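Local coordinates for protein flavodoxin (Aquifex aeolicus, PDB 2ARK) that probably serves as a low-potential electron donor to redox enzymes, carrying electrons on its FMN cofactor, at residues A[27-30]-A[34-37]. Numbering follows the deposited sequence.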
ATOM      1  N   GLU A  27      25.801   0.851 -11.885  1.00 26.21           N
ATOM      2  CA  GLU A  27      27.055   1.458 -11.485  1.00 25.82           C
ATOM      3  C   GLU A  27      27.204   1.458  -9.956  1.00 25.43           C
ATOM      4  O   GLU A  27      28.268   1.165  -9.439  1.00 24.91           O
ATOM      5  CB  GLU A  27      27.143   2.874 -12.033  1.00 25.96           C
ATOM      6  CG  GLU A  27      28.412   3.602 -11.656  1.00 29.24           C
ATOM      7  CD  GLU A  27      28.299   5.106 -11.812  1.00 33.52           C
ATOM      8  OE1 GLU A  27      28.806   5.841 -10.934  1.00 35.20           O
ATOM      9  OE2 GLU A  27      27.696   5.550 -12.808  1.00 34.95           O
ATOM     10  N   GLY A  28      26.131   1.789  -9.236  1.00 25.78           N
ATOM     11  CA  GLY A  28      26.110   1.673  -7.777  1.00 25.51           C
ATOM     12  C   GLY A  28      26.592   0.304  -7.291  1.00 25.54           C
ATOM     13  O   GLY A  28      27.460   0.240  -6.426  1.00 25.13           O
ATOM     14  N   ALA A  29      26.037  -0.780  -7.859  1.00 25.63           N
ATOM     15  CA  ALA A  29      26.369  -2.142  -7.449  1.00 26.22           C
ATOM     16  C   ALA A  29      27.781  -2.545  -7.845  1.00 27.28           C
ATOM     17  O   ALA A  29      28.479  -3.214  -7.084  1.00 27.95           O
ATOM     18  CB  ALA A  29      25.366  -3.130  -8.021  1.00 26.23           C
ATOM     19  N   ARG A  30      28.206  -2.139  -9.036  1.00 27.69           N
ATOM     20  CA  ARG A  30      29.527  -2.487  -9.532  1.00 28.55           C
ATOM     21  C   ARG A  30      30.606  -1.845  -8.675  1.00 28.77           C
ATOM     22  O   ARG A  30      31.747  -2.305  -8.669  1.00 28.92           O
ATOM     23  CB  ARG A  30      29.701  -2.084 -11.005  1.00 28.39           C
ATOM     24  CG  ARG A  30      28.958  -2.994 -11.983  1.00 29.39           C
ATOM     25  CD  ARG A  30      29.444  -2.786 -13.413  1.00 31.09           C
ATOM     26  NE  ARG A  30      28.579  -1.853 -14.119  1.00 34.74           N
ATOM     27  CZ  ARG A  30      27.667  -2.211 -15.028  1.00 37.47           C
ATOM     28  NH1 ARG A  30      26.915  -1.268 -15.589  1.00 37.90           N
ATOM     29  NH2 ARG A  30      27.508  -3.502 -15.386  1.00 35.87           N
ATOM     30  N   GLY A  34      34.040  -7.005  -6.252  1.00 30.12           N
ATOM     31  CA  GLY A  34      33.637  -8.412  -6.228  1.00 29.54           C
ATOM     32  C   GLY A  34      32.131  -8.612  -6.321  1.00 29.08           C
ATOM     33  O   GLY A  34      31.599  -9.625  -5.852  1.00 29.21           O
ATOM     34  N   THR A  35      31.447  -7.626  -6.895  1.00 28.15           N
ATOM     35  CA  THR A  35      30.058  -7.752  -7.266  1.00 27.46           C
ATOM     36  C   THR A  35      29.974  -7.737  -8.779  1.00 28.07           C
ATOM     37  O   THR A  35      30.533  -6.864  -9.459  1.00 27.46           O
ATOM     38  CB  THR A  35      29.199  -6.612  -6.697  1.00 27.50           C
ATOM     39  OG1 THR A  35      29.366  -6.549  -5.275  1.00 26.11           O
ATOM     40  CG2 THR A  35      27.718  -6.817  -7.043  1.00 25.75           C
ATOM     41  N   GLU A  36      29.261  -8.727  -9.293  1.00 28.89           N
ATOM     42  CA  GLU A  36      28.995  -8.864 -10.707  1.00 29.17           C
ATOM     43  C   GLU A  36      27.552  -8.402 -11.036  1.00 29.01           C
ATOM     44  O   GLU A  36      26.602  -8.754 -10.328  1.00 29.07           O
ATOM     45  CB  GLU A  36      29.180 -10.311 -11.066  1.00 28.51           C
ATOM     46  CG  GLU A  36      29.228 -10.518 -12.512  1.00 31.31           C
ATOM     47  CD  GLU A  36      29.452 -11.953 -12.850  1.00 33.04           C
ATOM     48  OE1 GLU A  36      29.254 -12.817 -11.957  1.00 33.16           O
ATOM     49  OE2 GLU A  36      29.820 -12.200 -14.010  1.00 32.76           O
ATOM     50  N   VAL A  37      27.392  -7.638 -12.119  1.00 28.93           N
ATOM     51  CA  VAL A  37      26.097  -7.023 -12.450  1.00 28.75           C
ATOM     52  C   VAL A  37      25.607  -7.374 -13.875  1.00 28.39           C
ATOM     53  O   VAL A  37      26.375  -7.360 -14.821  1.00 27.43           O
ATOM     54  CB  VAL A  37      26.147  -5.471 -12.209  1.00 28.79           C
ATOM     55  CG1 VAL A  37      24.827  -4.770 -12.592  1.00 28.14           C
ATOM     56  CG2 VAL A  37      26.501  -5.187 -10.757  1.00 29.58           C
TER
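In the first beta-alpha-beta unit of the flavodoxin fold, the last turn of helix 17-30 leans on the start of strand 35-41, with Ala29 and Arg30 meeting Thr35 and Val37. Val37 is the hub: its beta-branched side chain suits a strand and offers a methyl to each kind of neighbour. CG2 lies 3.6 Å from CB of Ala29 and 3.5 Å from CG of Arg30. That branch stands anti to the carbonyl carbon of Val37, while CG1, anti to the backbone N (chi1 178°), sits over one face of the Arg30 guanidinium. Arginine suits this exposed border: its methylenes pack on the valine, crossing it at about a right angle, and a bend at chi3 (-96°) folds the charged end back across it, bringing NH2 to 4.0 Å from Val37 CB. Ala29, by contrast, is buried, and its small methyl lets the helix come close to the sheet; it also touches Val7 of strand 5-11 and Ala162 of helix 148-168. Nearer the turn, CB of Thr35 approaches the carbonyl O of Ala29 at 3.5 Å, a van der Waals contact; threonine, also beta-branched, has a hydroxyl that bonds back to Leu32 O in the turn. A short turn leading from a helix into the next parallel strand, on whose side chains the helix's last turn packs, is typical of the right-handed beta-alpha-beta crossover of flavodoxin-like proteins.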